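Local coordinates for 3',5'-cyclic-nucleotide phosphodiesterase 1 (Saccharomyces cerevisiae, PDB 4OJV), which belongs to the class-II family of cyclic-nucleotide phosphodiesterases within the metallo-hydrolase/oxidoreductase clan and carries a pair of zinc ions, at residues L137-P142 against L173-L178; P142-Q147 against S183-L188. One frame throughout, in Å; residues are numbered along the deposited sequence.

Interaction 1 of 2, residues L137-P142 against L173-L178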
loop_
_atom_site.group_PDB
_atom_site.type_symbol
_atom_site.label_atom_id
_atom_site.label_comp_id
_atom_site.label_asym_id
_atom_site.label_seq_id
_atom_site.Cartn_x
_atom_site.Cartn_y
_atom_site.Cartn_z
ATOM N N LEU A 137 4.291 5.178 5.175
ATOM C CA LEU A 137 4.678 5.730 6.460
ATOM C C LEU A 137 4.119 4.867 7.596
ATOM O O LEU A 137 4.834 4.506 8.534
ATOM C CB LEU A 137 4.148 7.167 6.579
ATOM C CG LEU A 137 4.036 7.774 7.980
ATOM C CD1 LEU A 137 5.390 7.963 8.649
ATOM C CD2 LEU A 137 3.265 9.087 7.929
ATOM N N VAL A 138 2.828 4.555 7.512
ATOM C CA VAL A 138 2.183 3.815 8.580
ATOM C C VAL A 138 2.676 2.370 8.657
ATOM O O VAL A 138 3.143 1.922 9.706
ATOM C CB VAL A 138 0.651 3.881 8.428
ATOM C CG1 VAL A 138 -0.028 2.949 9.421
ATOM C CG2 VAL A 138 0.157 5.313 8.613
ATOM N N VAL A 139 2.574 1.637 7.560
ATOM C CA VAL A 139 2.924 0.217 7.631
ATOM C C VAL A 139 4.419 0.027 7.932
ATOM O O VAL A 139 4.796 -0.911 8.638
ATOM C CB VAL A 139 2.446 -0.542 6.386
ATOM C CG1 VAL A 139 2.869 -2.004 6.453
ATOM C CG2 VAL A 139 0.925 -0.431 6.256
ATOM N N ASN A 140 5.268 0.940 7.440
ATOM C CA ASN A 140 6.712 0.847 7.681
ATOM C C ASN A 140 7.090 1.199 9.126
ATOM O O ASN A 140 8.173 0.833 9.577
ATOM C CB ASN A 140 7.531 1.805 6.793
ATOM C CG ASN A 140 7.454 1.541 5.292
ATOM O OD1 ASN A 140 7.899 2.401 4.532
ATOM N ND2 ASN A 140 6.958 0.396 4.857
ATOM N N SER A 141 6.232 1.929 9.833
ATOM C CA SER A 141 6.622 2.538 11.110
ATOM C C SER A 141 7.149 1.591 12.207
ATOM O O SER A 141 8.024 1.991 12.968
ATOM C CB SER A 141 5.525 3.477 11.635
ATOM O OG SER A 141 4.332 2.774 11.951
ATOM N N PRO A 142 6.663 0.336 12.287
ATOM C CA PRO A 142 7.213 -0.529 13.348
ATOM C C PRO A 142 8.703 -0.848 13.183
ATOM O O PRO A 142 9.341 -1.278 14.143
ATOM C CB PRO A 142 6.349 -1.793 13.260
ATOM C CG PRO A 142 5.062 -1.312 12.659
ATOM C CD PRO A 142 5.484 -0.282 11.658
ATOM N N LEU A 173 -6.692 1.785 16.690
ATOM C CA LEU A 173 -7.770 1.162 15.929
ATOM C C LEU A 173 -7.326 0.925 14.474
ATOM O O LEU A 173 -7.282 -0.208 14.001
ATOM C CB LEU A 173 -9.038 2.024 16.007
ATOM C CG LEU A 173 -9.584 2.296 17.415
ATOM C CD1 LEU A 173 -10.572 3.450 17.408
ATOM C CD2 LEU A 173 -10.212 1.051 18.032
ATOM N N ILE A 174 -6.954 2.005 13.792
ATOM C CA ILE A 174 -6.390 1.930 12.442
ATOM C C ILE A 174 -4.916 1.504 12.495
ATOM O O ILE A 174 -4.417 0.808 11.606
ATOM C CB ILE A 174 -6.580 3.284 11.718
ATOM C CG1 ILE A 174 -8.075 3.545 11.460
ATOM C CG2 ILE A 174 -5.747 3.356 10.436
ATOM C CD1 ILE A 174 -8.751 2.513 10.586
ATOM N N TRP A 175 -4.225 1.917 13.552
ATOM C CA TRP A 175 -2.829 1.538 13.762
ATOM C C TRP A 175 -2.504 1.676 15.221
ATOM O O TRP A 175 -3.048 2.570 15.875
ATOM C CB TRP A 175 -1.902 2.443 12.948
ATOM C CG TRP A 175 -0.568 1.810 12.680
ATOM C CD1 TRP A 175 0.677 2.207 13.145
ATOM C CD2 TRP A 175 -0.332 0.638 11.848
ATOM N NE1 TRP A 175 1.660 1.361 12.670
ATOM C CE2 TRP A 175 1.106 0.395 11.875
ATOM C CE3 TRP A 175 -1.152 -0.208 11.112
ATOM C CZ2 TRP A 175 1.685 -0.649 11.167
ATOM C CZ3 TRP A 175 -0.564 -1.265 10.419
ATOM C CH2 TRP A 175 0.821 -1.473 10.440
ATOM N N PRO A 176 -1.602 0.821 15.752
ATOM C CA PRO A 176 -1.156 1.065 17.127
ATOM C C PRO A 176 -0.663 2.498 17.282
ATOM O O PRO A 176 -0.029 3.048 16.367
ATOM C CB PRO A 176 -0.007 0.068 17.291
ATOM C CG PRO A 176 -0.423 -1.079 16.418
ATOM C CD PRO A 176 -0.990 -0.402 15.196
ATOM N N ASP A 177 -0.977 3.110 18.424
ATOM C CA ASP A 177 -0.612 4.501 18.636
ATOM C C ASP A 177 0.857 4.600 19.052
ATOM O O ASP A 177 1.197 4.750 20.232
ATOM C CB ASP A 177 -1.534 5.180 19.651
ATOM C CG ASP A 177 -1.246 6.662 19.789
ATOM O OD1 ASP A 177 -0.259 7.148 19.179
ATOM O OD2 ASP A 177 -2.016 7.333 20.515
ATOM N N LEU A 178 1.734 4.544 18.057
ATOM C CA LEU A 178 3.172 4.557 18.303
ATOM C C LEU A 178 3.621 5.887 18.869
ATOM O O LEU A 178 4.663 5.947 19.515
ATOM C CB LEU A 178 3.955 4.222 17.032
ATOM C CG LEU A 178 3.607 2.877 16.390
ATOM C CD1 LEU A 178 4.496 2.642 15.180
ATOM C CD2 LEU A 178 3.712 1.726 17.377
#

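Interaction 2 of 2, residues P142-Q147 against S183-L188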
loop_
_atom_site.group_PDB
_atom_site.type_symbol
_atom_site.label_atom_id
_atom_site.label_comp_id
_atom_site.label_asym_id
_atom_site.label_seq_id
_atom_site.Cartn_x
_atom_site.Cartn_y
_atom_site.Cartn_z
ATOM N N PRO A 142 6.663 0.336 12.287
ATOM C CA PRO A 142 7.213 -0.529 13.348
ATOM C C PRO A 142 8.703 -0.848 13.183
ATOM O O PRO A 142 9.341 -1.278 14.143
ATOM C CB PRO A 142 6.349 -1.793 13.260
ATOM C CG PRO A 142 5.062 -1.312 12.659
ATOM C CD PRO A 142 5.484 -0.282 11.658
ATOM N N SER A 143 9.264 -0.590 12.001
ATOM C CA SER A 143 10.714 -0.753 11.803
ATOM C C SER A 143 11.520 0.088 12.789
ATOM O O SER A 143 12.663 -0.251 13.093
ATOM C CB SER A 143 11.123 -0.390 10.370
ATOM O OG SER A 143 10.937 0.996 10.111
ATOM N N ILE A 144 10.937 1.174 13.287
ATOM C CA ILE A 144 11.629 2.056 14.220
ATOM C C ILE A 144 12.022 1.316 15.513
ATOM O O ILE A 144 12.944 1.740 16.200
ATOM C CB ILE A 144 10.781 3.313 14.528
ATOM C CG1 ILE A 144 10.557 4.142 13.263
ATOM C CG2 ILE A 144 11.452 4.187 15.567
ATOM C CD1 ILE A 144 9.308 5.007 13.278
ATOM N N TYR A 145 11.350 0.205 15.821
ATOM C CA TYR A 145 11.602 -0.549 17.062
ATOM C C TYR A 145 12.538 -1.736 16.922
ATOM O O TYR A 145 12.638 -2.561 17.842
ATOM C CB TYR A 145 10.292 -1.039 17.656
ATOM C CG TYR A 145 9.355 0.074 17.965
ATOM C CD1 TYR A 145 9.664 1.016 18.949
ATOM C CD2 TYR A 145 8.155 0.198 17.281
ATOM C CE1 TYR A 145 8.801 2.053 19.232
ATOM C CE2 TYR A 145 7.282 1.229 17.563
ATOM C CZ TYR A 145 7.609 2.150 18.540
ATOM O OH TYR A 145 6.739 3.172 18.817
ATOM N N GLU A 146 13.220 -1.830 15.787
ATOM C CA GLU A 146 14.176 -2.909 15.565
ATOM C C GLU A 146 15.420 -2.891 16.464
ATOM O O GLU A 146 16.109 -3.908 16.585
ATOM C CB GLU A 146 14.587 -2.960 14.096
ATOM C CG GLU A 146 13.635 -3.773 13.238
ATOM C CD GLU A 146 13.563 -5.239 13.644
ATOM O OE1 GLU A 146 14.527 -5.761 14.248
ATOM O OE2 GLU A 146 12.535 -5.880 13.353
ATOM N N GLN A 147 15.701 -1.753 17.099
ATOM C CA GLN A 147 16.931 -1.592 17.890
ATOM C C GLN A 147 16.774 -0.648 19.083
ATOM O O GLN A 147 15.901 0.224 19.087
ATOM C CB GLN A 147 18.104 -1.141 16.997
ATOM C CG GLN A 147 17.889 0.176 16.258
ATOM C CD GLN A 147 16.915 0.053 15.101
ATOM O OE1 GLN A 147 17.156 -0.678 14.138
ATOM N NE2 GLN A 147 15.805 0.773 15.192
ATOM N N SER A 183 9.250 6.019 24.490
ATOM C CA SER A 183 10.549 6.340 23.899
ATOM C C SER A 183 10.464 7.453 22.857
ATOM O O SER A 183 11.491 8.001 22.457
ATOM C CB SER A 183 11.216 5.096 23.298
ATOM O OG SER A 183 10.452 4.544 22.243
ATOM N N ARG A 184 9.241 7.791 22.443
ATOM C CA ARG A 184 8.991 8.888 21.492
ATOM C C ARG A 184 9.809 8.737 20.208
ATOM O O ARG A 184 10.316 9.713 19.653
ATOM C CB ARG A 184 9.191 10.270 22.145
ATOM C CG ARG A 184 8.378 10.500 23.419
ATOM C CD ARG A 184 6.876 10.470 23.160
ATOM N NE ARG A 184 6.083 10.497 24.393
ATOM C CZ ARG A 184 5.513 11.585 24.908
ATOM N NH1 ARG A 184 5.644 12.765 24.312
ATOM N NH2 ARG A 184 4.809 11.492 26.029
ATOM N N LYS A 185 9.927 7.495 19.751
ATOM C CA LYS A 185 10.653 7.181 18.521
ATOM C C LYS A 185 9.875 7.595 17.266
ATOM O O LYS A 185 10.458 7.700 16.185
ATOM C CB LYS A 185 10.999 5.686 18.469
ATOM C CG LYS A 185 12.005 5.205 19.514
ATOM C CD LYS A 185 12.407 3.754 19.267
ATOM C CE LYS A 185 12.944 3.085 20.527
ATOM N NZ LYS A 185 13.478 1.718 20.260
ATOM N N LEU A 186 8.567 7.806 17.412
ATOM C CA LEU A 186 7.737 8.394 16.366
ATOM C C LEU A 186 7.007 9.585 16.950
ATOM O O LEU A 186 6.302 9.443 17.948
ATOM C CB LEU A 186 6.730 7.387 15.809
ATOM C CG LEU A 186 5.969 7.854 14.558
ATOM C CD1 LEU A 186 6.903 8.092 13.372
ATOM C CD2 LEU A 186 4.893 6.850 14.182
ATOM N N LYS A 187 7.191 10.755 16.344
ATOM C CA LYS A 187 6.581 11.993 16.822
ATOM C C LYS A 187 5.781 12.672 15.729
ATOM O O LYS A 187 6.157 12.606 14.562
ATOM C CB LYS A 187 7.662 12.968 17.292
ATOM C CG LYS A 187 8.375 12.557 18.568
ATOM C CD LYS A 187 9.344 13.652 18.993
ATOM C CE LYS A 187 10.220 13.218 20.156
ATOM N NZ LYS A 187 11.267 12.249 19.731
ATOM N N LEU A 188 4.686 13.322 16.110
ATOM C CA LEU A 188 3.906 14.192 15.223
ATOM C C LEU A 188 4.160 15.641 15.603
ATOM O O LEU A 188 4.026 15.999 16.782
ATOM C CB LEU A 188 2.409 13.906 15.362
ATOM C CG LEU A 188 1.866 12.576 14.840
ATOM C CD1 LEU A 188 0.445 12.336 15.317
ATOM C CD2 LEU A 188 1.888 12.564 13.322
HETATM O O HOH W 1 8.151 5.120 20.412
#

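Interaction 1 of 2, residues L137-P142 against L173-L178
V138 and W175 carry the apolar part of this contact, where helix 135-140 and the 3-10 turn after it meet the loop that follows helix 159-169. Methyl CG1 of V138 sits over one face of the indole in a CH-pi contact, 3.5 Å from the centroid of the five-membered ring and only 17° off its normal. CG1 is anti to the backbone N (chi1 172°), which directs the methyl onto the ring. P176 CD covers the opposite face, so the indole is held flat between two aliphatic groups. At the ring edge, P142 CG lies 3.8 Å from W175 CZ2. V139 adds a looser touch, its CG2 being 4.3 Å from W175 CH2. A branched valine and a ring-closed proline suit these places, offering rigid hydrocarbon to a broad aromatic surface.

The polar part centres on S141. Its OG donates to V138 O at 2.7 Å, three residues back, and that carbonyl also accepts from S141 N at 3.1 Å. The same hydroxyl oxygen accepts a weak bond from W175 NE1, also at 3.1 Å, with a bent N-H...O angle of 132°. L178 CD1 closes in beside it, 3.2 Å from S141 OG, so a leucine methyl lies against the hydroxyl.

Across the dimer interface, W175 packs on D132 of the second subunit, a zinc ligand there, and V139 on L131 of that subunit. A sulfate ion, probably from the crystallisation liquor, is also bound about 3 Å from the W175 side chain.

The serine hydroxyl thus works in both directions, donating to V138 O and accepting from the indole N-H. That weak, bent bond gives the buried indole nitrogen a partner, while the contact is otherwise made largely by hydrocarbon on the ring.

Interaction 2 of 2, residues P142-Q147 against S183-L188
I144 meets K185 and L186 where the 3-10 turn that continues helix 135-140 lies against the start of strand 186-190, the outermost strand, within this chain, of the eight-stranded sheet in a metallo-beta-lactamase-type fold. Methyl CG2 of I144, anti to the backbone N with chi1 at -63°, presses on K185 CB at 3.3 Å, tighter than usual for two carbons. The other branch of I144 crosses L186 at about a right angle, with I144 CD1 3.9 Å from L186 CD1; a beta-branched residue can thus serve two neighbours.

K185 suits its place because a long aliphatic stem can end in a charge. Extended beyond CG, the stem passes Y145 obliquely, K185 CD lying 3.9 Å from Y145 CD1, and NZ ends in a weak hydrogen bond to Q147 O at 3.1 Å.

Further out, the turn is held by Y145 N bonding to P142 O at 3.0 Å, and K185, just before the strand, hydrogen-bonds through its backbone to K153 of the neighbouring strand 153-157. L186 packs on I155 of that strand, while E146 forms a salt bridge with K287 of the second subunit.

One water joins two hydroxyls and a backbone N-H: in the plane of the Y145 ring, it is 2.9 Å from Y145 OH and 3.0 Å from S183 OG, and accepts from K185 N.

How the interactions relate
Interactions 1 and 2 share P142 and lie with their centres about 10 Å apart. Because P142 is shared, the run 137-147 is continuous; it meets first the loop 173-178 and then the segment 183-188, which leads into strand 186-190. L178 is the main joint between them: its CB lies 3.5 Å from Y145 OH and 4.0 Å from L186 CD2, and L186 CD2 in turn comes within 4.3 Å of S141 CB. Helix 135-140 follows closely on the zinc ligands H128, H130, D132 and H133. Both contacts lie at the boundary with the second subunit.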